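P-granule scaffold (Caenorhabditis japonica, PDB 5W4A) probably scaffolds the germ granules (P granules) of the nematode germline, where granule assembly is linked to mRNA repression. Local coordinates at residues T16-N21 with A138-I143; M78-A83 with Y173-I178; H106-L111 with K146-E151; Y154-E159 with K177-E182. All coordinates share one frame; numbering follows the deposited sequence.

Contact 1: residues T16-N21 with A138-I143; sequences TYFFPN and AKILAI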
# COMPACT_ATOMS: atom_id res chain seq x y z
N THR C 16 -9.58 -13.74 3.46
CA THR C 16 -10.60 -12.69 3.54
C THR C 16 -10.59 -12.00 4.90
O THR C 16 -10.33 -12.62 5.92
CB THR C 16 -11.99 -13.28 3.22
OG1 THR C 16 -12.97 -12.22 3.24
CG2 THR C 16 -12.42 -14.34 4.17
N TYR C 17 -10.83 -10.68 4.89
CA TYR C 17 -11.20 -9.95 6.10
C TYR C 17 -12.70 -9.66 6.11
O TYR C 17 -13.40 -9.96 7.09
CB TYR C 17 -10.41 -8.62 6.24
CG TYR C 17 -10.96 -7.86 7.38
CD1 TYR C 17 -10.76 -8.29 8.69
CD2 TYR C 17 -11.78 -6.76 7.17
CE1 TYR C 17 -11.38 -7.68 9.76
CE2 TYR C 17 -12.39 -6.12 8.22
CZ TYR C 17 -12.18 -6.59 9.52
OH TYR C 17 -12.77 -5.98 10.59
N PHE C 18 -13.22 -9.10 5.01
CA PHE C 18 -14.56 -8.52 4.99
C PHE C 18 -15.67 -9.54 4.76
O PHE C 18 -16.83 -9.26 5.06
CB PHE C 18 -14.65 -7.44 3.90
CG PHE C 18 -13.90 -6.17 4.21
CD1 PHE C 18 -12.62 -5.96 3.70
CD2 PHE C 18 -14.47 -5.18 5.01
CE1 PHE C 18 -11.93 -4.80 3.99
CE2 PHE C 18 -13.79 -4.01 5.29
CZ PHE C 18 -12.51 -3.82 4.80
N PHE C 19 -15.35 -10.73 4.21
CA PHE C 19 -16.36 -11.68 3.75
C PHE C 19 -16.10 -13.13 4.22
O PHE C 19 -16.20 -14.07 3.43
CB PHE C 19 -16.45 -11.63 2.23
CG PHE C 19 -16.84 -10.27 1.68
CD1 PHE C 19 -18.13 -9.83 1.82
CD2 PHE C 19 -15.89 -9.45 1.07
CE1 PHE C 19 -18.50 -8.56 1.32
CE2 PHE C 19 -16.25 -8.20 0.58
CZ PHE C 19 -17.57 -7.77 0.72
N PRO C 20 -15.82 -13.35 5.49
CA PRO C 20 -15.55 -14.75 5.91
C PRO C 20 -16.70 -15.73 5.70
O PRO C 20 -16.44 -16.87 5.30
CB PRO C 20 -15.20 -14.61 7.39
CG PRO C 20 -15.79 -13.32 7.82
CD PRO C 20 -15.68 -12.42 6.64
N ASN C 21 -17.96 -15.34 5.96
CA ASN C 21 -19.03 -16.32 5.78
C ASN C 21 -19.29 -16.57 4.30
O ASN C 21 -19.72 -17.67 3.93
CB ASN C 21 -20.30 -15.84 6.49
CG ASN C 21 -21.34 -16.94 6.64
OD1 ASN C 21 -21.00 -18.09 6.94
ND2 ASN C 21 -22.61 -16.58 6.48
N ALA C 138 -4.00 -2.76 11.57
CA ALA C 138 -3.94 -1.32 11.35
C ALA C 138 -4.07 -0.98 9.88
O ALA C 138 -4.70 0.01 9.51
CB ALA C 138 -2.63 -0.74 11.87
N LYS C 139 -3.46 -1.80 9.02
CA LYS C 139 -3.53 -1.57 7.59
C LYS C 139 -4.95 -1.78 7.06
O LYS C 139 -5.40 -1.04 6.18
CB LYS C 139 -2.52 -2.47 6.88
CG LYS C 139 -1.07 -2.08 7.18
CD LYS C 139 -0.10 -3.16 6.72
CE LYS C 139 1.32 -2.88 7.21
NZ LYS C 139 1.81 -1.54 6.83
N ILE C 140 -5.69 -2.74 7.61
CA ILE C 140 -7.09 -2.91 7.21
C ILE C 140 -7.90 -1.67 7.59
O ILE C 140 -8.72 -1.18 6.80
CB ILE C 140 -7.68 -4.19 7.82
CG1 ILE C 140 -7.00 -5.43 7.23
CG2 ILE C 140 -9.22 -4.23 7.63
CD1 ILE C 140 -7.24 -6.67 8.05
N LEU C 141 -7.71 -1.17 8.81
CA LEU C 141 -8.38 0.05 9.25
C LEU C 141 -8.10 1.22 8.30
O LEU C 141 -9.02 1.96 7.92
CB LEU C 141 -7.94 0.39 10.68
CG LEU C 141 -8.38 1.74 11.22
CD1 LEU C 141 -9.90 1.89 11.22
CD2 LEU C 141 -7.84 1.87 12.61
N ALA C 142 -6.83 1.40 7.93
CA ALA C 142 -6.47 2.48 7.01
C ALA C 142 -7.19 2.36 5.68
O ALA C 142 -7.72 3.34 5.17
CB ALA C 142 -4.95 2.48 6.81
N ILE C 143 -7.23 1.15 5.11
CA ILE C 143 -7.91 0.95 3.83
C ILE C 143 -9.41 1.22 3.98
O ILE C 143 -10.03 1.83 3.10
CB ILE C 143 -7.62 -0.45 3.28
CG1 ILE C 143 -6.16 -0.54 2.86
CG2 ILE C 143 -8.54 -0.78 2.07
CD1 ILE C 143 -5.69 -1.99 2.71
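Ile140, on helix 136-148, gives the loop at residues 17-19 a branched aliphatic surface to lie on, and the aromatic ring of Tyr17 accepts most of it. The methyl CG2 of Ile140 sits over one face of that ring as a CH-pi contact, 3.9 Å from the ring centroid and 22° off its normal. CD1 of Ile140 lies 3.9 Å from CD1 of Tyr17, so both branches share that face, CG2 toward the CD2-CE2 rim, CD1 nearer CG and CD1. With CG opposite the backbone N (chi1 173°), Tyr17 turns its ring to the helix. Phe18 joins at the margin, its CZ 4.4 Å from Ile140 CG2, while CD2 of Tyr17 stands 3.5 Å above the centre of the Phe18 ring. Behind them the loop is stiffened by an ST motif, in which Thr16 OG1 accepts from the N of Phe19, the N-cap residue of helix 20-28, at 3.0 Å. Asp171 binds the backbone N of both Tyr17 and Phe18. Tyrosine suits its place because its ring is apolar while its OH bonds Asp79: the contact is apolar and buried, held mainly by dispersion, and its polar cost is paid at the far end of the ring.

Contact 2: residues M78-A83 with Y173-I178; sequences MDTLLA and YVFTKI. With EDO (1,2-ethanediol), chain T; EDO (1,2-ethanediol), chain Q.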
# COMPACT_ATOMS: atom_id res chain seq x y z
N MSE C 78 -19.84 -5.15 10.25
CA MSE C 78 -20.13 -3.71 10.25
C MSE C 78 -19.09 -2.90 9.46
O MSE C 78 -19.43 -1.90 8.82
CB MSE C 78 -20.22 -3.20 11.67
CG MSE C 78 -21.52 -3.67 12.31
SE MSE C 78 -21.62 -3.27 14.21
CE MSE C 78 -21.83 -1.35 14.06
N ASP C 79 -17.81 -3.30 9.53
CA ASP C 79 -16.81 -2.74 8.62
C ASP C 79 -17.26 -2.91 7.18
O ASP C 79 -17.18 -1.98 6.38
CB ASP C 79 -15.44 -3.42 8.77
CG ASP C 79 -14.61 -2.93 9.95
OD1 ASP C 79 -14.96 -1.97 10.66
OD2 ASP C 79 -13.53 -3.53 10.16
N THR C 80 -17.72 -4.11 6.83
CA THR C 80 -18.18 -4.36 5.46
C THR C 80 -19.35 -3.45 5.11
O THR C 80 -19.39 -2.89 4.01
CB THR C 80 -18.55 -5.84 5.30
OG1 THR C 80 -17.43 -6.59 5.83
CG2 THR C 80 -18.79 -6.20 3.83
N LEU C 81 -20.30 -3.26 6.03
CA LEU C 81 -21.42 -2.36 5.77
C LEU C 81 -20.92 -0.94 5.46
O LEU C 81 -21.40 -0.29 4.52
CB LEU C 81 -22.37 -2.34 6.96
CG LEU C 81 -23.14 -3.61 7.31
CD1 LEU C 81 -23.99 -3.32 8.54
CD2 LEU C 81 -24.02 -4.10 6.18
N LEU C 82 -19.96 -0.44 6.23
CA LEU C 82 -19.44 0.90 5.95
C LEU C 82 -18.80 0.98 4.57
O LEU C 82 -18.96 1.97 3.86
CB LEU C 82 -18.42 1.31 7.00
CG LEU C 82 -18.97 1.54 8.40
CD1 LEU C 82 -17.85 1.95 9.32
CD2 LEU C 82 -20.06 2.64 8.35
N ALA C 83 -18.04 -0.04 4.20
CA ALA C 83 -17.37 -0.03 2.91
C ALA C 83 -18.38 -0.12 1.77
O ALA C 83 -18.10 0.34 0.66
CB ALA C 83 -16.38 -1.19 2.83
N TYR C 173 -12.12 -8.10 -5.09
CA TYR C 173 -12.96 -8.63 -6.17
C TYR C 173 -14.43 -8.59 -5.80
O TYR C 173 -15.27 -8.18 -6.62
CB TYR C 173 -12.51 -10.05 -6.51
CG TYR C 173 -13.23 -10.59 -7.73
CD1 TYR C 173 -12.93 -10.07 -8.99
CD2 TYR C 173 -14.21 -11.54 -7.63
CE1 TYR C 173 -13.58 -10.50 -10.12
CE2 TYR C 173 -14.86 -12.02 -8.80
CZ TYR C 173 -14.53 -11.47 -10.02
OH TYR C 173 -15.15 -11.85 -11.20
N VAL C 174 -14.78 -9.05 -4.60
CA VAL C 174 -16.18 -9.01 -4.16
C VAL C 174 -16.71 -7.59 -4.16
O VAL C 174 -17.79 -7.32 -4.69
CB VAL C 174 -16.34 -9.65 -2.77
CG1 VAL C 174 -17.78 -9.51 -2.27
CG2 VAL C 174 -15.94 -11.14 -2.76
N PHE C 175 -15.96 -6.64 -3.56
CA PHE C 175 -16.42 -5.24 -3.58
C PHE C 175 -16.59 -4.73 -5.01
O PHE C 175 -17.55 -4.02 -5.30
CB PHE C 175 -15.45 -4.32 -2.82
CG PHE C 175 -15.55 -4.40 -1.31
CD1 PHE C 175 -16.74 -4.07 -0.65
CD2 PHE C 175 -14.44 -4.76 -0.52
CE1 PHE C 175 -16.84 -4.12 0.75
CE2 PHE C 175 -14.54 -4.79 0.88
CZ PHE C 175 -15.74 -4.49 1.51
N THR C 176 -15.66 -5.06 -5.90
CA THR C 176 -15.78 -4.62 -7.28
C THR C 176 -17.06 -5.14 -7.90
O THR C 176 -17.79 -4.38 -8.58
CB THR C 176 -14.55 -5.08 -8.07
OG1 THR C 176 -13.39 -4.36 -7.62
CG2 THR C 176 -14.72 -4.86 -9.56
N LYS C 177 -17.38 -6.41 -7.68
CA LYS C 177 -18.60 -7.00 -8.24
C LYS C 177 -19.85 -6.34 -7.66
O LYS C 177 -20.76 -5.96 -8.42
CB LYS C 177 -18.62 -8.52 -7.96
CG LYS C 177 -17.62 -9.36 -8.75
CD LYS C 177 -18.02 -9.56 -10.21
CE LYS C 177 -19.30 -10.38 -10.32
NZ LYS C 177 -19.61 -10.74 -11.73
N ILE C 178 -19.92 -6.19 -6.32
CA ILE C 178 -21.15 -5.74 -5.68
C ILE C 178 -21.38 -4.25 -5.89
O ILE C 178 -22.53 -3.81 -6.03
CB ILE C 178 -21.13 -6.10 -4.18
CG1 ILE C 178 -21.12 -7.62 -4.03
CG2 ILE C 178 -22.28 -5.44 -3.43
CD1 ILE C 178 -22.40 -8.29 -4.49
C1 EDO T . -23.86 -3.52 -9.28
O1 EDO T . -24.93 -2.58 -9.11
C2 EDO T . -24.24 -4.92 -8.78
O2 EDO T . -24.91 -4.91 -7.51
C1 EDO Q . -24.65 -1.67 -3.75
O1 EDO Q . -24.51 -1.42 -5.16
C2 EDO Q . -25.94 -2.43 -3.45
O2 EDO Q . -25.79 -3.82 -3.76
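On the helix that carries Phe175 to Ala83 and Thr80, the carbonyl oxygen of Ile178 is gripped by two 1,2-ethanediol molecules, probably left from the crystallisation liquor. One donates through O2 (chain T) to Ile178 O at 3.0 Å, and the other through O1 (chain Q) to the same Ile178 O at 3.2 Å. Accepting two hydrogen bonds from small diols suits a carbonyl near the C-terminal end of helix 169-179, where helical partners run out.

The contact proper lies deeper and is apolar. The far end of the Phe175 ring slots against helix 71-84: Ala83 CB is 3.6 Å from Phe175 CZ and equally near CE1, and Thr80 CG2 stands 4.2 Å from CZ. Both methyls meet the ring obliquely. With CG placed opposite its own carbonyl carbon (chi1 -77°), Phe175 projects the ring across the gap between the two helices. Ala83 suits its place because its single methyl lets the ring come close, with the CA atoms of Ala83 and Phe175 8.4 Å apart. Thr80 divides its branches: CG2 meets the ring, while OG1 bonds Phe18 O in the loop before helix 20-28. Phe18 and Phe19 also meet the Phe175 ring edge-to-face, so three aromatic residues share this part of the buried centre of the domain. The chemistry thus separates by branch and by depth: methyls and rings hold the helices together by dispersion, and the threonine hydroxyl is turned aside to satisfy a loop carbonyl in the interior.

Contact 3: residues H106-L111 with K146-E151; sequences HDLSIL and KTINSE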
# COMPACT_ATOMS: atom_id res chain seq x y z
N HIS C 106 -18.90 0.05 17.58
CA HIS C 106 -17.95 0.10 16.48
C HIS C 106 -16.97 1.25 16.70
O HIS C 106 -17.36 2.35 17.13
CB HIS C 106 -18.71 0.27 15.17
CG HIS C 106 -17.85 0.01 13.98
ND1 HIS C 106 -17.05 0.97 13.42
CD2 HIS C 106 -17.66 -1.12 13.25
CE1 HIS C 106 -16.38 0.45 12.40
NE2 HIS C 106 -16.75 -0.82 12.28
N ASP C 107 -15.69 0.99 16.40
CA ASP C 107 -14.64 1.96 16.70
C ASP C 107 -14.70 3.21 15.80
O ASP C 107 -14.06 4.21 16.13
CB ASP C 107 -13.23 1.34 16.61
CG ASP C 107 -12.94 0.65 15.28
OD1 ASP C 107 -13.84 0.06 14.69
OD2 ASP C 107 -11.78 0.68 14.88
N LEU C 108 -15.44 3.16 14.70
CA LEU C 108 -15.60 4.33 13.84
C LEU C 108 -16.96 4.99 14.03
O LEU C 108 -17.44 5.68 13.12
CB LEU C 108 -15.39 3.96 12.37
CG LEU C 108 -14.03 3.35 12.00
CD1 LEU C 108 -13.89 3.07 10.49
CD2 LEU C 108 -12.89 4.19 12.53
N SER C 109 -17.57 4.79 15.19
CA SER C 109 -18.87 5.36 15.51
C SER C 109 -18.93 6.88 15.39
O SER C 109 -20.03 7.43 15.39
CB SER C 109 -19.27 4.96 16.94
OG SER C 109 -19.74 3.62 16.98
N ILE C 110 -17.79 7.58 15.30
CA ILE C 110 -17.86 9.04 15.12
C ILE C 110 -18.50 9.40 13.78
O ILE C 110 -19.13 10.45 13.65
CB ILE C 110 -16.48 9.70 15.26
CG1 ILE C 110 -15.50 9.21 14.19
CG2 ILE C 110 -15.95 9.52 16.67
CD1 ILE C 110 -14.24 10.05 14.13
N LEU C 111 -18.33 8.55 12.76
CA LEU C 111 -19.03 8.74 11.50
C LEU C 111 -20.53 8.89 11.71
O LEU C 111 -21.12 9.92 11.38
CB LEU C 111 -18.76 7.56 10.56
CG LEU C 111 -17.44 7.56 9.80
CD1 LEU C 111 -17.31 6.22 9.07
CD2 LEU C 111 -17.37 8.72 8.82
N LYS C 146 -9.94 4.97 4.07
CA LYS C 146 -9.72 5.59 2.77
C LYS C 146 -10.87 5.27 1.82
O LYS C 146 -11.26 6.12 1.02
CB LYS C 146 -8.38 5.12 2.20
CG LYS C 146 -7.20 5.68 2.99
CD LYS C 146 -5.88 5.08 2.61
CE LYS C 146 -4.69 5.60 3.50
NZ LYS C 146 -4.57 7.09 3.40
N THR C 147 -11.44 4.07 1.94
CA THR C 147 -12.60 3.69 1.14
C THR C 147 -13.84 4.52 1.51
O THR C 147 -14.52 5.07 0.63
CB THR C 147 -12.85 2.19 1.35
OG1 THR C 147 -11.75 1.46 0.81
CG2 THR C 147 -14.13 1.75 0.61
N ILE C 148 -14.11 4.65 2.82
CA ILE C 148 -15.24 5.44 3.33
C ILE C 148 -15.14 6.89 2.87
O ILE C 148 -16.16 7.52 2.51
CB ILE C 148 -15.28 5.35 4.87
CG1 ILE C 148 -15.67 3.92 5.31
CG2 ILE C 148 -16.23 6.40 5.46
CD1 ILE C 148 -15.29 3.66 6.77
N ASN C 149 -13.93 7.44 2.85
CA ASN C 149 -13.72 8.85 2.51
C ASN C 149 -13.67 9.09 1.01
O ASN C 149 -13.60 10.26 0.60
CB ASN C 149 -12.43 9.34 3.16
CG ASN C 149 -12.62 9.70 4.62
OD1 ASN C 149 -13.75 9.87 5.10
ND2 ASN C 149 -11.52 9.84 5.34
N SER C 150 -13.71 8.04 0.20
CA SER C 150 -13.71 8.19 -1.25
C SER C 150 -15.05 8.74 -1.71
O SER C 150 -16.11 8.36 -1.20
CB SER C 150 -13.45 6.85 -1.94
OG SER C 150 -12.14 6.42 -1.67
N GLU C 151 -15.03 9.63 -2.69
CA GLU C 151 -16.28 10.23 -3.12
C GLU C 151 -16.88 9.60 -4.38
O GLU C 151 -18.10 9.46 -4.46
CB GLU C 151 -16.10 11.74 -3.32
CG GLU C 151 -16.11 12.53 -2.00
CD GLU C 151 -17.46 12.47 -1.26
OE1 GLU C 151 -18.50 12.22 -1.93
OE2 GLU C 151 -17.47 12.64 -0.02
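Leu111 and Ile148 reach toward each other tip to tip, whereas Leu108 meets the same isoleucine at a slant. CD1 of Leu111 comes to 3.8 Å from CG2 of Ile148 and to 4.0 Å from its CD1. CD1 of Leu108 touches CD1 of Ile148, also at 4.0 Å. Ile148 therefore serves two leucines with two branches: the CD1 end is shared, and of the two leucines Leu111 is the one that meets CG2. The first torsion of Ile148 sets CG1 opposite the carbonyl carbon (chi1 -69°), and the extended second torsion carries CD1 out from helix 136-148 toward the loop. Branching at CB suits this place, since one residue presents two methyls to partners set three residues apart.

Two overlapping type I beta turns, His106 to Ser109 and Leu108 to Leu111, fold the loop between helices 89-100 and 116-131 so that both leucines face Ile148 on helix 136-148. His106 O accepts from Ser109 N and, at 2.7 Å, from Ser109 OG. Leu108 N donates to His106 ND1 at 3.0 Å with an N-H...ND1 angle of 160°, although it sits 28° out of the imidazole plane. With ND1 used as acceptor, a proton on NE2 is likely, in keeping with the bond from that nitrogen to Asp79 OD1. Helix 116-131 brings Leu123 against both leucines. Past Ile148, Ser150 OG turns back to Lys146 O at 2.8 Å, using a short hydroxyl to tie down a carbonyl where the helix gives way to loop.

Contact 4: residues Y154-E159 with K177-E182; sequences YEKFTE and KILGLE. With EDO (1,2-ethanediol), chain T; EDO (1,2-ethanediol), chain Q.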
# COMPACT_ATOMS: atom_id res chain seq x y z
N TYR C 154 -14.19 5.66 -8.99
CA TYR C 154 -12.82 5.37 -9.40
C TYR C 154 -11.87 5.48 -8.22
O TYR C 154 -10.98 4.64 -8.04
CB TYR C 154 -12.41 6.29 -10.55
CG TYR C 154 -11.06 5.99 -11.12
CD1 TYR C 154 -9.94 6.69 -10.68
CD2 TYR C 154 -10.89 5.00 -12.08
CE1 TYR C 154 -8.68 6.40 -11.19
CE2 TYR C 154 -9.63 4.72 -12.59
CZ TYR C 154 -8.54 5.42 -12.14
OH TYR C 154 -7.29 5.18 -12.66
N GLU C 155 -12.07 6.51 -7.38
CA GLU C 155 -11.27 6.66 -6.17
C GLU C 155 -11.52 5.50 -5.22
O GLU C 155 -10.58 4.95 -4.64
CB GLU C 155 -11.62 8.00 -5.50
CG GLU C 155 -10.81 8.25 -4.25
CD GLU C 155 -11.19 9.50 -3.46
OE1 GLU C 155 -12.23 10.15 -3.74
OE2 GLU C 155 -10.44 9.81 -2.52
N LYS C 156 -12.79 5.12 -5.06
CA LYS C 156 -13.11 4.02 -4.17
C LYS C 156 -12.44 2.74 -4.65
O LYS C 156 -11.87 2.00 -3.84
CB LYS C 156 -14.63 3.86 -4.08
CG LYS C 156 -15.09 3.09 -2.90
CD LYS C 156 -16.64 3.06 -2.76
CE LYS C 156 -17.06 2.43 -1.41
NZ LYS C 156 -18.56 2.30 -1.13
N PHE C 157 -12.48 2.47 -5.96
CA PHE C 157 -11.77 1.32 -6.52
C PHE C 157 -10.27 1.40 -6.25
O PHE C 157 -9.64 0.41 -5.86
CB PHE C 157 -12.04 1.20 -8.02
CG PHE C 157 -11.27 0.10 -8.66
CD1 PHE C 157 -11.63 -1.22 -8.42
CD2 PHE C 157 -10.17 0.36 -9.45
CE1 PHE C 157 -10.91 -2.24 -8.97
CE2 PHE C 157 -9.46 -0.68 -10.02
CZ PHE C 157 -9.84 -1.98 -9.77
N THR C 158 -9.68 2.58 -6.44
CA THR C 158 -8.25 2.75 -6.20
C THR C 158 -7.89 2.42 -4.75
O THR C 158 -6.89 1.74 -4.49
CB THR C 158 -7.85 4.19 -6.54
OG1 THR C 158 -8.11 4.43 -7.93
CG2 THR C 158 -6.39 4.45 -6.26
N GLU C 159 -8.69 2.89 -3.80
CA GLU C 159 -8.38 2.64 -2.39
C GLU C 159 -8.65 1.18 -2.01
O GLU C 159 -7.84 0.56 -1.31
CB GLU C 159 -9.16 3.61 -1.49
CG GLU C 159 -8.79 5.08 -1.71
CD GLU C 159 -7.31 5.43 -1.41
OE1 GLU C 159 -6.57 4.63 -0.83
OE2 GLU C 159 -6.91 6.57 -1.76
N LYS C 177 -17.38 -6.41 -7.68
CA LYS C 177 -18.60 -7.00 -8.24
C LYS C 177 -19.85 -6.34 -7.66
O LYS C 177 -20.76 -5.96 -8.42
CB LYS C 177 -18.62 -8.52 -7.96
CG LYS C 177 -17.62 -9.36 -8.75
CD LYS C 177 -18.02 -9.56 -10.21
CE LYS C 177 -19.30 -10.38 -10.32
NZ LYS C 177 -19.61 -10.74 -11.73
N ILE C 178 -19.92 -6.19 -6.32
CA ILE C 178 -21.15 -5.74 -5.68
C ILE C 178 -21.38 -4.25 -5.89
O ILE C 178 -22.53 -3.81 -6.03
CB ILE C 178 -21.13 -6.10 -4.18
CG1 ILE C 178 -21.12 -7.62 -4.03
CG2 ILE C 178 -22.28 -5.44 -3.43
CD1 ILE C 178 -22.40 -8.29 -4.49
N LEU C 179 -20.32 -3.45 -5.91
CA LEU C 179 -20.44 -2.01 -6.07
C LEU C 179 -20.37 -1.56 -7.51
O LEU C 179 -20.41 -0.35 -7.75
CB LEU C 179 -19.35 -1.31 -5.26
CG LEU C 179 -19.45 -1.58 -3.76
CD1 LEU C 179 -18.27 -0.92 -3.07
CD2 LEU C 179 -20.78 -1.12 -3.18
N GLY C 180 -20.19 -2.48 -8.45
CA GLY C 180 -20.16 -2.11 -9.86
C GLY C 180 -18.98 -1.24 -10.22
O GLY C 180 -19.12 -0.27 -10.98
N LEU C 181 -17.80 -1.56 -9.70
CA LEU C 181 -16.64 -0.72 -9.94
C LEU C 181 -15.89 -1.05 -11.22
O LEU C 181 -14.94 -0.32 -11.56
CB LEU C 181 -15.66 -0.80 -8.75
CG LEU C 181 -16.33 -0.50 -7.40
CD1 LEU C 181 -15.34 -0.67 -6.27
CD2 LEU C 181 -16.95 0.88 -7.37
N GLU C 182 -16.24 -2.13 -11.92
CA GLU C 182 -15.58 -2.45 -13.18
C GLU C 182 -16.20 -1.62 -14.31
O GLU C 182 -17.40 -1.70 -14.56
CB GLU C 182 -15.68 -3.95 -13.47
CG GLU C 182 -14.87 -4.34 -14.71
CD GLU C 182 -14.94 -5.83 -15.04
OE1 GLU C 182 -15.57 -6.60 -14.28
OE2 GLU C 182 -14.33 -6.22 -16.06
C1 EDO T . -23.86 -3.52 -9.28
O1 EDO T . -24.93 -2.58 -9.11
C2 EDO T . -24.24 -4.92 -8.78
O2 EDO T . -24.91 -4.91 -7.51
C1 EDO Q . -24.65 -1.67 -3.75
O1 EDO Q . -24.51 -1.42 -5.16
C2 EDO Q . -25.94 -2.43 -3.45
O2 EDO Q . -25.79 -3.82 -3.76
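Two van der Waals touches join residues 154-159 to residues 177-182. In the first, Phe157 and Leu181 lie at an oblique angle: Phe157 CD1 is 4.1 Å from Leu181 CB, and Leu181 CD1 rests 4.1 Å from Phe157 CA, against the helix backbone. In the second, the extended Lys156 crosses Leu179 at about a right angle, its NZ 3.8 Å from CD1 of Leu179, with CE beside it. A lysine suits this place because its long methylene chain can pass the leucine and still carry its ammonium to a polar partner, here Ala83 O on helix 71-84.

Among the polar interactions, Tyr154 O accepts from Thr158 N and, at 2.9 Å, from Thr158 OG1, the two donors arriving from opposite faces of the carbonyl plane. The same hydroxyl bonds Arg128 of the second subunit, which also packs on Tyr154 and Phe157, so this helix takes part in the interface with that subunit.

The backbone supplies the third element. Gly180, with phi 66°, ends helix 169-179 in a Schellman motif, a positive-phi position that glycine adopts easily; the reversal brings Leu181 round to face Phe157, their CA atoms 6.3 Å apart. Helix 187-201 packs on Phe157 through Val190 and Ile193, and Thr147 of helix 136-148 touches Lys156, placing helix 153-160 among helices 71-84, 136-148, 169-179 and 187-201 of its own chain, with the second subunit beside it.

The four contacts radiate from the middle of a largely helical domain. Contact 2 is the most central, about 4 Å from the centre of the chain; from the centre of contact 2, those of contacts 4, 1 and 3 lie about 9, 10 and 13 Å away. Contacts 1 and 3 share helix 136-148, whereas 2 and 4 share helix 169-179 and residues 177-178, ending on the same stretch of chain. Along the chain, contact 1 crosses contacts 2 and 3, contact 3 is nested within the loop closed by contact 2, and contact 4 follows contacts 1 and 3. This interleaving ties the segment after strand 14-16 to helices between residues 71 and 179.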